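Local coordinates for ofchtiv-allosamidin (Ostrinia furnacalis, PDB 6JM7), which probably hydrolyses the beta-1,4 linkages of chitin, as a chitinase of glycoside hydrolase family 18, at residues A[6-11]-A[345-350]; A[245-250]-A[340-345]. All coordinates share one frame; numbering follows the deposited sequence.

Overall arrangement
Interaction 2 runs along one flank of strand 341-345, the last strand of the TIM barrel, where it pairs with strand 243-256. Interaction 1 lies beyond its C-terminal end, where the chain leaving it packs on the end of strand 5-11 and the barrel closes. Their centres are about 8 Å apart, and Trp345 belongs to both. Val7 N lies 2.8 Å from Ile342 O, a probable hydrogen bond between neighbouring strands 5-11 and 341-345, and Thr349 OG1 lies 2.7 Å from Phe249 O, probably another. Inside the barrel, Tyr9 CE1 rests 3.4 Å from Met343 SD. As in related chitinases, the shared tryptophan probably forms the floor of the -1 sugar subsite.

Interaction 1: residues A[6-11]-A[345-350]; sequences VVCYYG and WSIETD
Glu348 reaches back to the end of strand 5-11 and takes the backbone N-H of Gly11 on OE1, with Gly11 N 3.0 Å from Glu348 OE1. The bond is somewhat bent (148°) and meets the oxygen on its syn side, moderately out of the carboxylate plane. A sharp turn at chi2 (-91°) folds the carboxylate into this place. Its other oxygen, OE2, accepts the hydroxyl of Ser346 at 2.7 Å from OG, from above the carboxylate plane, so that two donors fix the rotation of the group. Glycine suits position 11 because a beta carbon there would collide with OE2. The same OE1 lies at the edge of the Tyr10 ring, 3.4 Å from Tyr10 CD1, where the polarised ring hydrogens would favour an oxygen. With an alanine at Glu348, the Gly11 N-H and the Ser346 hydroxyl would probably both lose their acceptor.

Beside this, Ile347 N donates to Tyr9 O at 2.9 Å in a nearly straight bond (169°), directed almost exactly down the carbonyl. Ile347 CG2 lies 3.5 Å from Tyr9 O and also touches Tyr10 CB. Tyr9 crosses Trp345 at about a right angle: Tyr9 CB is 3.5 Å from Trp345 CE3, and the two rings meet obliquely. The peptide bond between Trp345 and Ser346 is cis, a recurrent feature of family 18 chitinases, and Ser346 CB lies over one face of the indole.

Around the contact, Tyr9 OH is hydrogen-bonded to Asp122 in the family's DxDxE signature on strand 120-124, Cys8 is disulfide-linked to Cys33, strand 35-43 touches Trp345 at Ala39, and helix 362-373 covers Ile347 through Leu364.

Interaction 2: residues A[245-250]-A[340-345]; sequences MGVPFY and RGIMLW
Trp345 O takes one hydrogen bond, from Phe249 N at 2.8 Å, almost straight and from above the carbonyl plane. The edge of the Tyr250 ring adds a C-H contact, with CD1 3.2 Å from the same oxygen, and Pro248 CA brings a weaker one. Tyr250 CG stands between its backbone N and carbonyl carbon (chi1 62°), which swings the ring across to the oxygen and sets CE1 3.8 Å from Trp345 CD1, while Tyr250 OH is hydrogen-bonded to Asp194.

Toward their N-terminal ends the two strands run parallel, as neighbouring strands of a TIM barrel do: Met343 N donates to Met245 O, Val247 N to Met343 O at 2.7 Å, and Trp345 N to Val247 O. Gly246 has no side chain, which leaves room for Met343 CE to lie 3.7 Å from Gly246 CA; a beta carbon would collide with that methyl.

On the face toward helices 324-336 and 362-373, Val247 CG2 meets Ile342 CG2 at 3.7 Å, the two branched side chains crossing at about a right angle. Leu344 CB lies over one face of the Phe249 ring in a CH-pi contact, 4.1 Å from its centroid, and Leu344 CD2 touches Phe249 CZ.

Interaction 1: residues A[6-11]-A[345-350]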
# COMPACT_ATOMS: atom_id res chain seq x y z
N VAL A 6 9.08 -9.33 0.63
CA VAL A 6 8.26 -8.54 1.55
C VAL A 6 8.60 -7.08 1.27
O VAL A 6 9.72 -6.64 1.54
CB VAL A 6 8.52 -8.90 3.02
CG1 VAL A 6 7.74 -8.01 3.93
CG2 VAL A 6 8.15 -10.35 3.27
N VAL A 7 7.64 -6.34 0.73
CA VAL A 7 7.85 -4.97 0.27
C VAL A 7 7.23 -4.05 1.30
O VAL A 7 6.01 -3.97 1.41
CB VAL A 7 7.25 -4.76 -1.13
CG1 VAL A 7 7.49 -3.32 -1.61
CG2 VAL A 7 7.85 -5.76 -2.09
N CYS A 8 8.08 -3.35 2.07
CA CYS A 8 7.63 -2.52 3.19
C CYS A 8 7.62 -1.06 2.77
O CYS A 8 8.68 -0.48 2.54
CB CYS A 8 8.55 -2.67 4.40
SG CYS A 8 8.65 -4.33 5.10
N TYR A 9 6.43 -0.46 2.70
CA TYR A 9 6.35 0.99 2.54
C TYR A 9 6.51 1.71 3.87
O TYR A 9 5.96 1.31 4.90
CB TYR A 9 5.01 1.40 1.91
CG TYR A 9 4.97 1.18 0.41
CD1 TYR A 9 4.77 -0.09 -0.11
CD2 TYR A 9 5.17 2.23 -0.47
CE1 TYR A 9 4.74 -0.29 -1.47
CE2 TYR A 9 5.15 2.03 -1.84
CZ TYR A 9 4.92 0.76 -2.33
OH TYR A 9 4.89 0.53 -3.69
N TYR A 10 7.28 2.80 3.85
CA TYR A 10 7.49 3.66 5.01
C TYR A 10 6.98 5.05 4.68
O TYR A 10 7.56 5.76 3.86
CB TYR A 10 8.97 3.69 5.40
CG TYR A 10 9.31 4.64 6.54
CD1 TYR A 10 8.42 4.84 7.60
CD2 TYR A 10 10.51 5.34 6.54
CE1 TYR A 10 8.74 5.73 8.64
CE2 TYR A 10 10.83 6.22 7.58
CZ TYR A 10 9.94 6.40 8.62
OH TYR A 10 10.28 7.28 9.63
N GLY A 11 5.88 5.44 5.33
CA GLY A 11 5.38 6.80 5.26
C GLY A 11 6.23 7.71 6.11
O GLY A 11 6.07 7.78 7.33
N TRP A 345 1.18 -1.49 3.35
CA TRP A 345 1.03 -0.10 3.72
C TRP A 345 0.49 -0.06 5.14
O TRP A 345 -0.67 -0.42 5.36
CB TRP A 345 0.07 0.65 2.79
CG TRP A 345 0.10 2.08 3.16
CD1 TRP A 345 -0.62 2.70 4.14
CD2 TRP A 345 0.99 3.07 2.63
NE1 TRP A 345 -0.25 4.02 4.24
CE2 TRP A 345 0.73 4.27 3.32
CE3 TRP A 345 1.97 3.06 1.64
CZ2 TRP A 345 1.41 5.45 3.04
CZ3 TRP A 345 2.64 4.22 1.36
CH2 TRP A 345 2.36 5.41 2.05
N SER A 346 1.29 0.40 6.10
CA SER A 346 2.68 0.79 5.97
C SER A 346 3.35 0.39 7.29
O SER A 346 2.67 0.12 8.29
CB SER A 346 2.82 2.29 5.69
OG SER A 346 2.06 3.02 6.64
N ILE A 347 4.69 0.34 7.31
CA ILE A 347 5.38 -0.28 8.44
C ILE A 347 5.16 0.50 9.73
O ILE A 347 5.10 -0.10 10.81
CB ILE A 347 6.88 -0.45 8.10
CG1 ILE A 347 7.57 -1.36 9.13
CG2 ILE A 347 7.60 0.90 7.96
CD1 ILE A 347 9.02 -1.75 8.77
N GLU A 348 4.99 1.82 9.65
CA GLU A 348 4.91 2.64 10.84
C GLU A 348 3.60 2.49 11.60
O GLU A 348 3.49 3.07 12.69
CB GLU A 348 5.14 4.12 10.48
CG GLU A 348 4.01 4.72 9.63
CD GLU A 348 4.24 4.60 8.14
OE1 GLU A 348 5.15 3.85 7.71
OE2 GLU A 348 3.49 5.24 7.38
N THR A 349 2.62 1.72 11.11
CA THR A 349 1.42 1.46 11.91
C THR A 349 1.24 -0.02 12.25
O THR A 349 0.16 -0.40 12.72
CB THR A 349 0.14 2.02 11.25
OG1 THR A 349 -0.04 1.48 9.94
CG2 THR A 349 0.20 3.56 11.16
N ASP A 350 2.25 -0.86 12.05
CA ASP A 350 2.28 -2.11 12.81
C ASP A 350 2.37 -1.74 14.28
O ASP A 350 2.68 -0.60 14.64
CB ASP A 350 3.48 -2.97 12.39
CG ASP A 350 3.28 -4.48 12.65
OD1 ASP A 350 2.33 -4.89 13.37
OD2 ASP A 350 4.11 -5.26 12.13

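Interaction 2: residues A[245-250]-A[340-345]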
# COMPACT_ATOMS: atom_id res chain seq x y z
N MET A 245 1.20 -8.90 -3.52
CA MET A 245 -0.13 -8.61 -3.01
C MET A 245 -0.07 -7.64 -1.83
O MET A 245 0.56 -7.93 -0.81
CB MET A 245 -0.84 -9.90 -2.60
CG MET A 245 -2.32 -9.71 -2.32
SD MET A 245 -3.07 -11.26 -1.75
CE MET A 245 -2.90 -11.05 0.03
N GLY A 246 -0.75 -6.50 -1.97
CA GLY A 246 -0.77 -5.54 -0.89
C GLY A 246 -1.64 -6.00 0.27
O GLY A 246 -2.66 -6.67 0.10
N VAL A 247 -1.21 -5.64 1.48
CA VAL A 247 -2.01 -5.81 2.69
C VAL A 247 -1.92 -4.55 3.53
O VAL A 247 -0.92 -3.81 3.47
CB VAL A 247 -1.53 -7.02 3.53
CG1 VAL A 247 -1.60 -8.30 2.71
CG2 VAL A 247 -0.11 -6.78 4.06
N PRO A 248 -2.98 -4.25 4.29
CA PRO A 248 -2.99 -3.02 5.10
C PRO A 248 -2.58 -3.24 6.55
O PRO A 248 -3.01 -4.20 7.18
CB PRO A 248 -4.46 -2.59 5.04
CG PRO A 248 -5.20 -3.92 5.03
CD PRO A 248 -4.31 -4.90 4.27
N PHE A 249 -1.78 -2.32 7.09
CA PHE A 249 -1.49 -2.27 8.52
C PHE A 249 -2.32 -1.19 9.21
O PHE A 249 -1.85 -0.53 10.14
CB PHE A 249 -0.01 -2.00 8.76
CG PHE A 249 0.90 -3.20 8.55
CD1 PHE A 249 0.48 -4.34 7.89
CD2 PHE A 249 2.20 -3.15 9.04
CE1 PHE A 249 1.35 -5.42 7.72
CE2 PHE A 249 3.07 -4.22 8.88
CZ PHE A 249 2.64 -5.36 8.22
N TYR A 250 -3.53 -0.98 8.72
CA TYR A 250 -4.41 0.06 9.22
C TYR A 250 -5.83 -0.44 9.01
O TYR A 250 -6.06 -1.41 8.29
CB TYR A 250 -4.20 1.39 8.48
CG TYR A 250 -4.51 1.31 7.00
CD1 TYR A 250 -3.55 0.87 6.10
CD2 TYR A 250 -5.76 1.67 6.50
CE1 TYR A 250 -3.81 0.80 4.74
CE2 TYR A 250 -6.03 1.60 5.14
CZ TYR A 250 -5.06 1.17 4.27
OH TYR A 250 -5.32 1.09 2.93
N ARG A 340 4.40 -13.59 -5.83
CA ARG A 340 5.79 -13.25 -5.58
C ARG A 340 6.02 -12.81 -4.14
O ARG A 340 7.13 -12.98 -3.62
CB ARG A 340 6.22 -12.16 -6.56
CG ARG A 340 7.63 -11.67 -6.37
CD ARG A 340 8.63 -12.77 -6.69
NE ARG A 340 10.00 -12.32 -6.46
CZ ARG A 340 10.65 -11.45 -7.22
NH1 ARG A 340 10.06 -10.92 -8.29
NH2 ARG A 340 11.89 -11.12 -6.92
N GLY A 341 5.02 -12.25 -3.50
CA GLY A 341 5.21 -11.83 -2.13
C GLY A 341 4.09 -10.90 -1.69
O GLY A 341 3.01 -10.89 -2.27
N ILE A 342 4.41 -10.13 -0.66
CA ILE A 342 3.45 -9.30 0.06
C ILE A 342 4.01 -7.88 0.13
O ILE A 342 5.20 -7.70 0.43
CB ILE A 342 3.21 -9.84 1.48
CG1 ILE A 342 2.56 -11.23 1.43
CG2 ILE A 342 2.38 -8.87 2.33
CD1 ILE A 342 1.15 -11.23 0.91
N MET A 343 3.17 -6.90 -0.16
CA MET A 343 3.47 -5.49 0.03
C MET A 343 2.60 -4.97 1.15
O MET A 343 1.44 -5.38 1.28
CB MET A 343 3.21 -4.70 -1.27
CG MET A 343 2.97 -3.22 -1.10
SD MET A 343 2.51 -2.48 -2.69
CE MET A 343 0.73 -2.65 -2.65
N LEU A 344 3.14 -4.10 2.00
CA LEU A 344 2.35 -3.59 3.11
C LEU A 344 2.36 -2.07 3.15
O LEU A 344 3.41 -1.43 2.98
CB LEU A 344 2.86 -4.15 4.43
CG LEU A 344 4.37 -4.02 4.59
CD1 LEU A 344 4.74 -2.78 5.40
CD2 LEU A 344 4.89 -5.28 5.22
N TRP A 345 1.18 -1.49 3.35
CA TRP A 345 1.03 -0.10 3.72
C TRP A 345 0.49 -0.06 5.14
O TRP A 345 -0.67 -0.42 5.36
CB TRP A 345 0.07 0.65 2.79
CG TRP A 345 0.10 2.08 3.16
CD1 TRP A 345 -0.62 2.70 4.14
CD2 TRP A 345 0.99 3.07 2.63
NE1 TRP A 345 -0.25 4.02 4.24
CE2 TRP A 345 0.73 4.27 3.32
CE3 TRP A 345 1.97 3.06 1.64
CZ2 TRP A 345 1.41 5.45 3.04
CZ3 TRP A 345 2.64 4.22 1.36
CH2 TRP A 345 2.36 5.41 2.05